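YciF Bacterial Stress Response Protein (Salmonella enterica subsp. enterica serovar Typhimurium, PDB 4ERU) is of unknown function but probably takes part in the bacterial stress response, with a ferritin-like helical bundle that binds magnesium ions. Local coordinates at residues A[24-29]-A[75-80]. Residues are numbered along the deposited sequence; the frame is centred on the assembly and turned at random.
With MG (magnesium ion), chain E.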
loop_
_atom_site.group_PDB
_atom_site.type_symbol
_atom_site.label_atom_id
_atom_site.label_comp_id
_atom_site.label_asym_id
_atom_site.label_seq_id
_atom_site.Cartn_x
_atom_site.Cartn_y
_atom_site.Cartn_z
ATOM N N GLU A 24 -5.795 -11.935 -0.543
ATOM C CA GLU A 24 -7.136 -11.949 0.024
ATOM C C GLU A 24 -7.344 -13.156 0.939
ATOM O O GLU A 24 -7.920 -13.012 2.023
ATOM C CB GLU A 24 -8.201 -11.933 -1.058
ATOM C CG GLU A 24 -8.142 -10.754 -2.033
ATOM C CD GLU A 24 -8.751 -9.458 -1.539
ATOM O OE1 GLU A 24 -9.377 -8.739 -2.370
ATOM O OE2 GLU A 24 -8.607 -9.114 -0.352
ATOM N N LYS A 25 -6.865 -14.326 0.517
ATOM C CA LYS A 25 -7.014 -15.551 1.340
ATOM C C LYS A 25 -6.278 -15.411 2.682
ATOM O O LYS A 25 -6.815 -15.752 3.736
ATOM C CB LYS A 25 -6.512 -16.783 0.588
ATOM C CG LYS A 25 -7.413 -17.156 -0.599
ATOM C CD LYS A 25 -7.112 -18.571 -1.186
ATOM C CE LYS A 25 -5.647 -18.750 -1.604
ATOM N NZ LYS A 25 -5.444 -20.037 -2.393
ATOM N N GLN A 26 -5.043 -14.914 2.625
ATOM C CA GLN A 26 -4.286 -14.605 3.825
ATOM C C GLN A 26 -4.985 -13.623 4.736
ATOM O O GLN A 26 -5.011 -13.834 5.941
ATOM C CB GLN A 26 -2.930 -14.032 3.496
ATOM C CG GLN A 26 -1.960 -15.010 2.924
ATOM C CD GLN A 26 -0.655 -14.287 2.620
ATOM O OE1 GLN A 26 0.045 -13.852 3.545
ATOM N NE2 GLN A 26 -0.350 -14.100 1.323
ATOM N N LEU A 27 -5.544 -12.557 4.162
ATOM C CA LEU A 27 -6.236 -11.567 4.950
ATOM C C LEU A 27 -7.429 -12.168 5.727
ATOM O O LEU A 27 -7.601 -11.842 6.911
ATOM C CB LEU A 27 -6.644 -10.378 4.068
ATOM C CG LEU A 27 -7.267 -9.177 4.775
ATOM C CD1 LEU A 27 -6.351 -8.620 5.922
ATOM C CD2 LEU A 27 -7.581 -8.099 3.715
ATOM N N THR A 28 -8.216 -13.051 5.096
ATOM C CA THR A 28 -9.354 -13.702 5.772
ATOM C C THR A 28 -8.895 -14.536 6.965
ATOM O O THR A 28 -9.597 -14.589 7.969
ATOM C CB THR A 28 -10.235 -14.636 4.859
ATOM O OG1 THR A 28 -9.467 -15.741 4.350
ATOM C CG2 THR A 28 -10.850 -13.875 3.717
ATOM N N LYS A 29 -7.719 -15.149 6.872
ATOM C CA LYS A 29 -7.151 -15.893 8.000
ATOM C C LYS A 29 -6.789 -15.002 9.180
ATOM O O LYS A 29 -6.928 -15.403 10.343
ATOM C CB LYS A 29 -5.891 -16.632 7.571
ATOM C CG LYS A 29 -6.139 -17.732 6.607
ATOM C CD LYS A 29 -4.820 -18.406 6.191
ATOM C CE LYS A 29 -4.333 -19.319 7.267
ATOM N NZ LYS A 29 -3.522 -20.408 6.635
ATOM N N ARG A 75 -0.671 -20.986 -8.092
ATOM C CA ARG A 75 -0.553 -21.031 -6.636
ATOM C C ARG A 75 0.744 -20.313 -6.242
ATOM O O ARG A 75 1.827 -20.671 -6.709
ATOM C CB ARG A 75 -0.572 -22.482 -6.145
ATOM C CG ARG A 75 -1.105 -22.639 -4.746
ATOM C CD ARG A 75 -1.898 -23.941 -4.584
ATOM N NE ARG A 75 -2.946 -23.797 -3.565
ATOM C CZ ARG A 75 -3.821 -24.744 -3.216
ATOM N NH1 ARG A 75 -4.726 -24.479 -2.271
ATOM N NH2 ARG A 75 -3.795 -25.949 -3.792
HETATM N N MSE A 76 0.628 -19.264 -5.430
HETATM C CA MSE A 76 1.799 -18.532 -4.943
HETATM C C MSE A 76 1.450 -17.826 -3.638
HETATM O O MSE A 76 0.269 -17.596 -3.355
HETATM C CB MSE A 76 2.301 -17.511 -5.972
HETATM C CG MSE A 76 1.260 -16.452 -6.355
HETATM SE SE MSE A 76 1.910 -15.064 -7.562
HETATM C CE MSE A 76 3.280 -16.113 -8.498
ATOM N N LYS A 77 2.470 -17.505 -2.847
ATOM C CA LYS A 77 2.270 -16.760 -1.612
ATOM C C LYS A 77 2.600 -15.280 -1.833
ATOM O O LYS A 77 3.719 -14.948 -2.243
ATOM C CB LYS A 77 3.104 -17.347 -0.454
ATOM C CG LYS A 77 2.806 -16.668 0.901
ATOM C CD LYS A 77 3.227 -17.545 2.083
ATOM C CE LYS A 77 2.270 -17.369 3.281
ATOM N NZ LYS A 77 0.875 -17.855 2.965
ATOM N N CYS A 78 1.625 -14.405 -1.567
ATOM C CA CYS A 78 1.846 -12.964 -1.676
ATOM C C CYS A 78 2.654 -12.486 -0.468
ATOM O O CYS A 78 2.113 -12.382 0.645
ATOM C CB CYS A 78 0.523 -12.206 -1.756
ATOM S SG CYS A 78 0.756 -10.378 -1.679
ATOM N N VAL A 79 3.934 -12.195 -0.694
ATOM C CA VAL A 79 4.885 -11.993 0.408
ATOM C C VAL A 79 4.675 -10.625 1.067
ATOM O O VAL A 79 4.844 -10.489 2.280
ATOM C CB VAL A 79 6.389 -12.266 -0.023
ATOM C CG1 VAL A 79 7.384 -11.746 1.019
ATOM C CG2 VAL A 79 6.624 -13.789 -0.265
ATOM N N ALA A 80 4.307 -9.620 0.267
ATOM C CA ALA A 80 3.973 -8.300 0.809
ATOM C C ALA A 80 2.782 -8.373 1.773
ATOM O O ALA A 80 2.851 -7.884 2.892
ATOM C CB ALA A 80 3.683 -7.318 -0.319
HETATM MG MG MG E . -10.032 -7.182 -0.744
HETATM O O HOH W 1 -2.673 -19.248 -3.649
HETATM O O HOH W 2 -10.133 -7.047 1.404
#
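In this ferritin-like bundle, metal-bearing helix 9-37 receives the N-terminal end of helix 79-93, and Gln-26 meets the N-cap residue Cys-78 where the incoming loop turns into that helix. Gln-26 NE2 donates to Cys-78 O at 3.1 Å, with an almost straight N-H...O angle of 175°. The oxygen lies in the plane of the Gln-26 amide, whereas NE2 stands 22° off the plane of the Cys-78 carbonyl. Extended beyond CG (chi2 179°), the glutamine spans the gap between the backbones, and its NE2 also bonds to Ser-22 OG. Since that hydroxyl is hydrogen-bonded to Cys-78 N as well, Ser-22 and Gln-26 together grip both polar backbone atoms of the N-cap residue. The Lys-77 side chain crosses that of Gln-26 at about a right angle, its NZ 3.9 Å from Gln-26 CD. Two residues before Cys-78, a water accepts from Lys-25 NZ and donates weakly to Met-76 O. Glu-24 serves the bundle interior instead: with Gln-57, Glu-146 and a water it binds magnesium, and Tyr-120 OH hydrogen-bonds to its OE1. Its carboxylate is bidentate, OE1 lying 2.3 Å and OE2 2.4 Å from the magnesium.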